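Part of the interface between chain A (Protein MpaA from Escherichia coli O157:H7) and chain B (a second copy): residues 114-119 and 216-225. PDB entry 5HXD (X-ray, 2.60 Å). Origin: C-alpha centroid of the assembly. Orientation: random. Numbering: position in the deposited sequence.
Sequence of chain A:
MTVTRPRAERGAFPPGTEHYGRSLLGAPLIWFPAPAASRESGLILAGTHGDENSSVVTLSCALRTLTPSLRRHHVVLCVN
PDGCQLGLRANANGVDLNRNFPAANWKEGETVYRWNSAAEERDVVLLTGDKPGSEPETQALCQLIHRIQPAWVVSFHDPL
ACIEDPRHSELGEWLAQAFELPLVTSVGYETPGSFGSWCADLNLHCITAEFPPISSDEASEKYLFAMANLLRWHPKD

Chain A, residues 114-119: RWNSAA
Chain B (216-225) SDEASEKYLF

A short irregular segment of chain A lies along one side of a helix in the second copy, and the contact is small: 343 Å² buried, both sides summed. On chain B, residues 216-222 are helical, Tyr B223 leaves helical phi/psi and sits at the N-cap position of a second helix, and Leu B224 begins it. The working residues of the first helix, Asp B217, Ser B220 and Glu B221, recur at the three- and four-residue spacing that puts side chains on a common side. The register follows: CA of Asn A116 lies 5.9 Å from CA of Asp B217, and CA of Ala A118 lies 7.0 Å from CA of Glu B221, so both chains advance in the same sense.

Chain A is extended at Asn A116 (phi/psi -164/178), then turns through Ser A117 (-58/-26) and Ala A118 (-67/-45). This turn is held from within. Asn A116, chi1 p and chi2 23°, uses OD1 to accept from N of Ala A119 at 3.0 Å, while the same N makes a weak bond to O of Asn A116, also 3.0 Å. Arg A114 stays clear of the chain B stretch and closes the loop, its NH1 donating to O of Ala A119 at 2.9 Å.

The strongest chemistry is a two-pronged grip on one carboxylate. Asp B217, chi1 t and chi2 70°, starts sideways but brings its end to the loop. OD1 of Asp B217 receives the backbone N of Ser A117 at 2.9 Å, nearly linear at 169°, and OD2 of Asp B217 receives OG of Ser A117 at 2.6 Å, with that serine in p. One residue thus supplies both donors, and each carboxylate oxygen has its own.

While OD1 of Asn A116 accepts inside its loop, ND2 points to the helix. ND2 of Asn A116 donates weakly to OE1 of Glu B221 at 3.4 Å and to OG of Ser B220 at 3.5 Å, with angles of 154° and 150°. Glu B221 (chi1 t, chi2 p, chi3 2°) folds so that OE1 also lies 3.3 Å from CB of Ala A118, a contact without a bond. Ser B220 has chi1 at 146°, between wells.

Trp A115, chi1 t and chi2 -115°, adds the apolar end. Leu B224 (t, p) meets the ring edge near its plane, with CD2 3.9 Å from NE1 and 4.1 Å from CZ2 of Trp A115. NE1 of Trp A115 comes no closer than 3.9 Å to O of Ser B220, and gains no hydrogen bond from this helix.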

# COMPACT_ATOMS: atom_id res chain seq x y z
N ARG A 114 10.57 -0.10 14.78
CA ARG A 114 11.69 -0.89 14.27
C ARG A 114 11.76 -0.73 12.76
O ARG A 114 10.75 -0.94 12.08
CB ARG A 114 11.53 -2.36 14.65
CG ARG A 114 12.73 -3.23 14.37
CD ARG A 114 12.41 -4.70 14.62
NE ARG A 114 12.00 -4.89 16.00
CZ ARG A 114 12.85 -5.08 17.00
NH1 ARG A 114 14.15 -5.12 16.74
NH2 ARG A 114 12.41 -5.23 18.24
N TRP A 115 12.93 -0.35 12.24
CA TRP A 115 13.12 -0.15 10.79
C TRP A 115 12.50 -1.33 10.03
O TRP A 115 11.65 -1.15 9.16
CB TRP A 115 14.61 -0.01 10.46
CG TRP A 115 14.92 0.21 9.00
CD1 TRP A 115 15.60 -0.63 8.17
CD2 TRP A 115 14.55 1.35 8.20
NE1 TRP A 115 15.68 -0.09 6.91
CE2 TRP A 115 15.05 1.13 6.90
CE3 TRP A 115 13.85 2.54 8.46
CZ2 TRP A 115 14.86 2.04 5.86
CZ3 TRP A 115 13.66 3.44 7.42
CH2 TRP A 115 14.17 3.19 6.14
N ASN A 116 12.90 -2.54 10.40
CA ASN A 116 12.28 -3.76 9.89
C ASN A 116 12.67 -4.91 10.79
O ASN A 116 13.45 -4.70 11.72
CB ASN A 116 12.68 -4.05 8.44
CG ASN A 116 14.19 -4.12 8.22
OD1 ASN A 116 14.99 -4.37 9.12
ND2 ASN A 116 14.58 -3.92 6.99
N SER A 117 12.17 -6.11 10.51
CA SER A 117 12.45 -7.30 11.33
C SER A 117 13.95 -7.62 11.45
O SER A 117 14.39 -8.23 12.43
CB SER A 117 11.73 -8.52 10.77
OG SER A 117 12.27 -8.88 9.51
N ALA A 118 14.72 -7.20 10.45
CA ALA A 118 16.18 -7.33 10.47
C ALA A 118 16.83 -6.46 11.55
O ALA A 118 17.70 -6.93 12.27
CB ALA A 118 16.76 -6.99 9.11
N ALA A 119 16.40 -5.20 11.66
CA ALA A 119 17.00 -4.26 12.61
C ALA A 119 16.92 -4.76 14.05
O ALA A 119 15.91 -5.33 14.48
CB ALA A 119 16.33 -2.89 12.50
N SER B 216 6.87 -6.53 2.20
CA SER B 216 7.47 -5.22 2.37
C SER B 216 8.58 -5.33 3.40
O SER B 216 9.57 -4.58 3.33
CB SER B 216 6.44 -4.18 2.82
OG SER B 216 5.62 -3.80 1.74
N ASP B 217 8.43 -6.26 4.35
CA ASP B 217 9.41 -6.42 5.41
C ASP B 217 10.74 -7.01 4.92
O ASP B 217 11.80 -6.70 5.47
CB ASP B 217 8.86 -7.30 6.53
CG ASP B 217 9.90 -7.59 7.61
OD1 ASP B 217 10.25 -6.65 8.36
OD2 ASP B 217 10.39 -8.74 7.67
N GLU B 218 10.68 -7.87 3.91
CA GLU B 218 11.91 -8.49 3.45
C GLU B 218 12.60 -7.58 2.44
O GLU B 218 13.82 -7.39 2.51
CB GLU B 218 11.63 -9.87 2.84
CG GLU B 218 12.90 -10.68 2.64
CD GLU B 218 12.66 -11.98 1.91
OE1 GLU B 218 11.50 -12.28 1.56
OE2 GLU B 218 13.65 -12.70 1.68
N ALA B 219 11.81 -7.02 1.53
CA ALA B 219 12.28 -6.15 0.45
C ALA B 219 13.02 -4.90 0.95
O ALA B 219 14.08 -4.53 0.43
CB ALA B 219 11.10 -5.76 -0.44
N SER B 220 12.45 -4.27 1.98
CA SER B 220 13.03 -3.10 2.64
C SER B 220 14.39 -3.36 3.33
O SER B 220 15.06 -2.44 3.82
CB SER B 220 12.01 -2.57 3.66
OG SER B 220 12.66 -2.02 4.79
N GLU B 221 14.77 -4.63 3.38
CA GLU B 221 16.08 -5.02 3.86
C GLU B 221 16.90 -5.54 2.69
O GLU B 221 18.02 -5.11 2.47
CB GLU B 221 15.96 -6.09 4.94
CG GLU B 221 17.23 -6.86 5.17
CD GLU B 221 18.15 -6.16 6.14
OE1 GLU B 221 17.77 -5.09 6.66
OE2 GLU B 221 19.25 -6.71 6.39
N LYS B 222 16.30 -6.46 1.93
CA LYS B 222 16.98 -7.20 0.87
C LYS B 222 17.32 -6.30 -0.31
O LYS B 222 18.38 -6.42 -0.94
CB LYS B 222 16.08 -8.37 0.40
CG LYS B 222 16.79 -9.47 -0.36
CD LYS B 222 15.80 -10.48 -0.90
CE LYS B 222 16.38 -11.27 -2.07
NZ LYS B 222 15.29 -11.88 -2.88
N TYR B 223 16.42 -5.37 -0.60
CA TYR B 223 16.51 -4.56 -1.79
C TYR B 223 16.78 -3.09 -1.50
O TYR B 223 16.74 -2.26 -2.40
CB TYR B 223 15.23 -4.72 -2.59
CG TYR B 223 15.14 -6.06 -3.28
CD1 TYR B 223 16.28 -6.84 -3.48
CD2 TYR B 223 13.93 -6.53 -3.78
CE1 TYR B 223 16.20 -8.05 -4.14
CE2 TYR B 223 13.86 -7.73 -4.44
CZ TYR B 223 14.99 -8.49 -4.62
OH TYR B 223 14.90 -9.69 -5.27
N LEU B 224 17.07 -2.78 -0.25
CA LEU B 224 17.19 -1.40 0.17
C LEU B 224 18.32 -0.72 -0.56
O LEU B 224 18.10 0.31 -1.19
CB LEU B 224 17.40 -1.29 1.69
CG LEU B 224 17.55 0.15 2.19
CD1 LEU B 224 16.34 0.97 1.82
CD2 LEU B 224 17.83 0.22 3.69
N PHE B 225 19.52 -1.32 -0.48
CA PHE B 225 20.75 -0.79 -1.10
C PHE B 225 20.66 -0.71 -2.62
O PHE B 225 21.01 0.32 -3.19
CB PHE B 225 21.99 -1.62 -0.71
CG PHE B 225 22.39 -1.49 0.75
CD1 PHE B 225 21.67 -0.69 1.63
CD2 PHE B 225 23.50 -2.17 1.24
CE1 PHE B 225 22.04 -0.57 2.98
CE2 PHE B 225 23.88 -2.05 2.57
CZ PHE B 225 23.15 -1.25 3.44